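Local coordinates for fibrinogen-binding protein (Staphylococcus aureus subsp. aureus, PDB 3T49), which probably inhibits the complement C3 convertases of its host, as a secreted virulence factor of the staphylococcal complement inhibitor (SCIN) family, at residues Asn17-Ala22 / Lys62-Ile67. Numbering follows the deposited sequence.
Sequences NVYALA and KIYKEI
Y19 lays its phenol ring over one face of the Y64 ring in an offset stack, the centroids 4.1 Å apart and the planes inclined by 19°. The closest approach is at the rim of the Y64 ring, where Y64 CD1 stands 3.5 Å from Y19 CG. Toward the hydroxyl half of Y19, Y64 CB joins the contact, lying over the same ring face in a CH-pi contact, 4.0 Å from the centroid. I67 closes the edge of the Y19 ring, with CG2 4.0 Å from Y19 CD2. In this all-helical SCIN-family chain the stack joins the short helix 16-22 to the long helix 50-72, while I67, itself buried, also touches I34 of helix 28-47. No hydrogen bond crosses between the segments; both hydroxyls bond beyond them, Y64 OH to L12 O and Y19 OH to D68 OD1, the latter on helix 50-72 just past I67, which probably limits how far each ring can swing. Packing is looser beside A22, whose methyl comes no nearer than 4.8 Å to 62-67. V18 and L21 lie on the exposed side of helix 16-22, and K62 NZ forms a salt bridge with E66 OE2, remote from 17-22.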
# COMPACT_ATOMS: atom_id res chain seq x y z
N ASN A 17 -1.25 5.97 -5.15
CA ASN A 17 -2.05 7.20 -5.27
C ASN A 17 -3.40 6.96 -5.95
O ASN A 17 -4.40 7.55 -5.62
CB ASN A 17 -1.26 8.29 -6.00
CG ASN A 17 -0.06 8.79 -5.20
OD1 ASN A 17 -0.17 9.07 -4.02
ND2 ASN A 17 1.08 8.88 -5.85
N VAL A 18 -3.41 6.05 -6.93
CA VAL A 18 -4.63 5.64 -7.59
C VAL A 18 -5.58 5.02 -6.55
O VAL A 18 -6.77 5.35 -6.49
CB VAL A 18 -4.31 4.64 -8.74
CG1 VAL A 18 -5.50 3.81 -9.12
CG2 VAL A 18 -3.80 5.41 -9.97
N TYR A 19 -5.08 4.10 -5.73
CA TYR A 19 -5.92 3.49 -4.73
C TYR A 19 -6.38 4.51 -3.70
O TYR A 19 -7.52 4.44 -3.26
CB TYR A 19 -5.22 2.28 -4.06
CG TYR A 19 -5.48 0.98 -4.78
CD1 TYR A 19 -4.73 0.60 -5.88
CD2 TYR A 19 -6.54 0.17 -4.41
CE1 TYR A 19 -4.99 -0.57 -6.58
CE2 TYR A 19 -6.81 -0.99 -5.11
CZ TYR A 19 -6.04 -1.34 -6.18
OH TYR A 19 -6.30 -2.51 -6.89
N ALA A 20 -5.54 5.47 -3.34
CA ALA A 20 -5.95 6.51 -2.39
C ALA A 20 -7.08 7.35 -2.95
O ALA A 20 -8.00 7.72 -2.21
CB ALA A 20 -4.76 7.39 -1.99
N LEU A 21 -7.04 7.65 -4.24
CA LEU A 21 -8.16 8.38 -4.88
C LEU A 21 -9.44 7.56 -4.83
O LEU A 21 -10.52 8.08 -4.45
CB LEU A 21 -7.82 8.76 -6.33
CG LEU A 21 -6.79 9.87 -6.46
CD1 LEU A 21 -6.26 9.97 -7.86
CD2 LEU A 21 -7.40 11.22 -6.03
N ALA A 22 -9.38 6.29 -5.22
CA ALA A 22 -10.54 5.42 -5.18
C ALA A 22 -11.10 5.31 -3.76
O ALA A 22 -12.31 5.26 -3.57
CB ALA A 22 -10.15 4.02 -5.70
N LYS A 62 -2.85 -6.24 1.11
CA LYS A 62 -4.06 -6.47 1.90
C LYS A 62 -5.06 -5.32 1.67
O LYS A 62 -6.26 -5.57 1.43
CB LYS A 62 -3.72 -6.58 3.39
CG LYS A 62 -4.92 -6.83 4.30
CD LYS A 62 -4.45 -6.95 5.77
CE LYS A 62 -5.59 -7.26 6.73
NZ LYS A 62 -6.37 -6.04 7.06
N ILE A 63 -4.62 -4.06 1.78
CA ILE A 63 -5.55 -2.93 1.67
C ILE A 63 -6.06 -2.79 0.22
O ILE A 63 -7.23 -2.46 0.01
CB ILE A 63 -4.94 -1.61 2.24
CG1 ILE A 63 -6.03 -0.56 2.54
CG2 ILE A 63 -3.87 -1.03 1.29
CD1 ILE A 63 -6.96 -0.94 3.67
N TYR A 64 -5.24 -3.07 -0.79
CA TYR A 64 -5.70 -3.01 -2.16
C TYR A 64 -6.78 -4.06 -2.40
O TYR A 64 -7.76 -3.80 -3.08
CB TYR A 64 -4.55 -3.23 -3.15
CG TYR A 64 -3.48 -2.17 -3.18
CD1 TYR A 64 -3.62 -0.94 -2.54
CD2 TYR A 64 -2.30 -2.40 -3.87
CE1 TYR A 64 -2.61 0.01 -2.60
CE2 TYR A 64 -1.31 -1.46 -3.94
CZ TYR A 64 -1.45 -0.25 -3.30
OH TYR A 64 -0.44 0.70 -3.36
N LYS A 65 -6.59 -5.28 -1.88
CA LYS A 65 -7.59 -6.35 -2.03
C LYS A 65 -8.88 -5.95 -1.33
O LYS A 65 -9.97 -6.19 -1.89
CB LYS A 65 -7.04 -7.66 -1.47
CG LYS A 65 -7.99 -8.83 -1.71
CD LYS A 65 -7.32 -10.15 -1.33
CE LYS A 65 -8.19 -11.33 -1.81
NZ LYS A 65 -7.66 -12.66 -1.42
N GLU A 66 -8.79 -5.39 -0.13
CA GLU A 66 -9.99 -4.94 0.60
C GLU A 66 -10.76 -3.90 -0.20
O GLU A 66 -12.00 -3.97 -0.30
CB GLU A 66 -9.64 -4.42 2.00
CG GLU A 66 -9.31 -5.55 2.93
CD GLU A 66 -8.57 -5.16 4.18
OE1 GLU A 66 -7.98 -4.08 4.23
OE2 GLU A 66 -8.50 -6.00 5.11
N ILE A 67 -10.05 -2.94 -0.77
CA ILE A 67 -10.68 -1.88 -1.53
C ILE A 67 -11.31 -2.46 -2.79
O ILE A 67 -12.48 -2.15 -3.09
CB ILE A 67 -9.68 -0.78 -1.85
CG1 ILE A 67 -9.32 -0.01 -0.57
CG2 ILE A 67 -10.23 0.16 -2.90
CD1 ILE A 67 -8.10 0.88 -0.72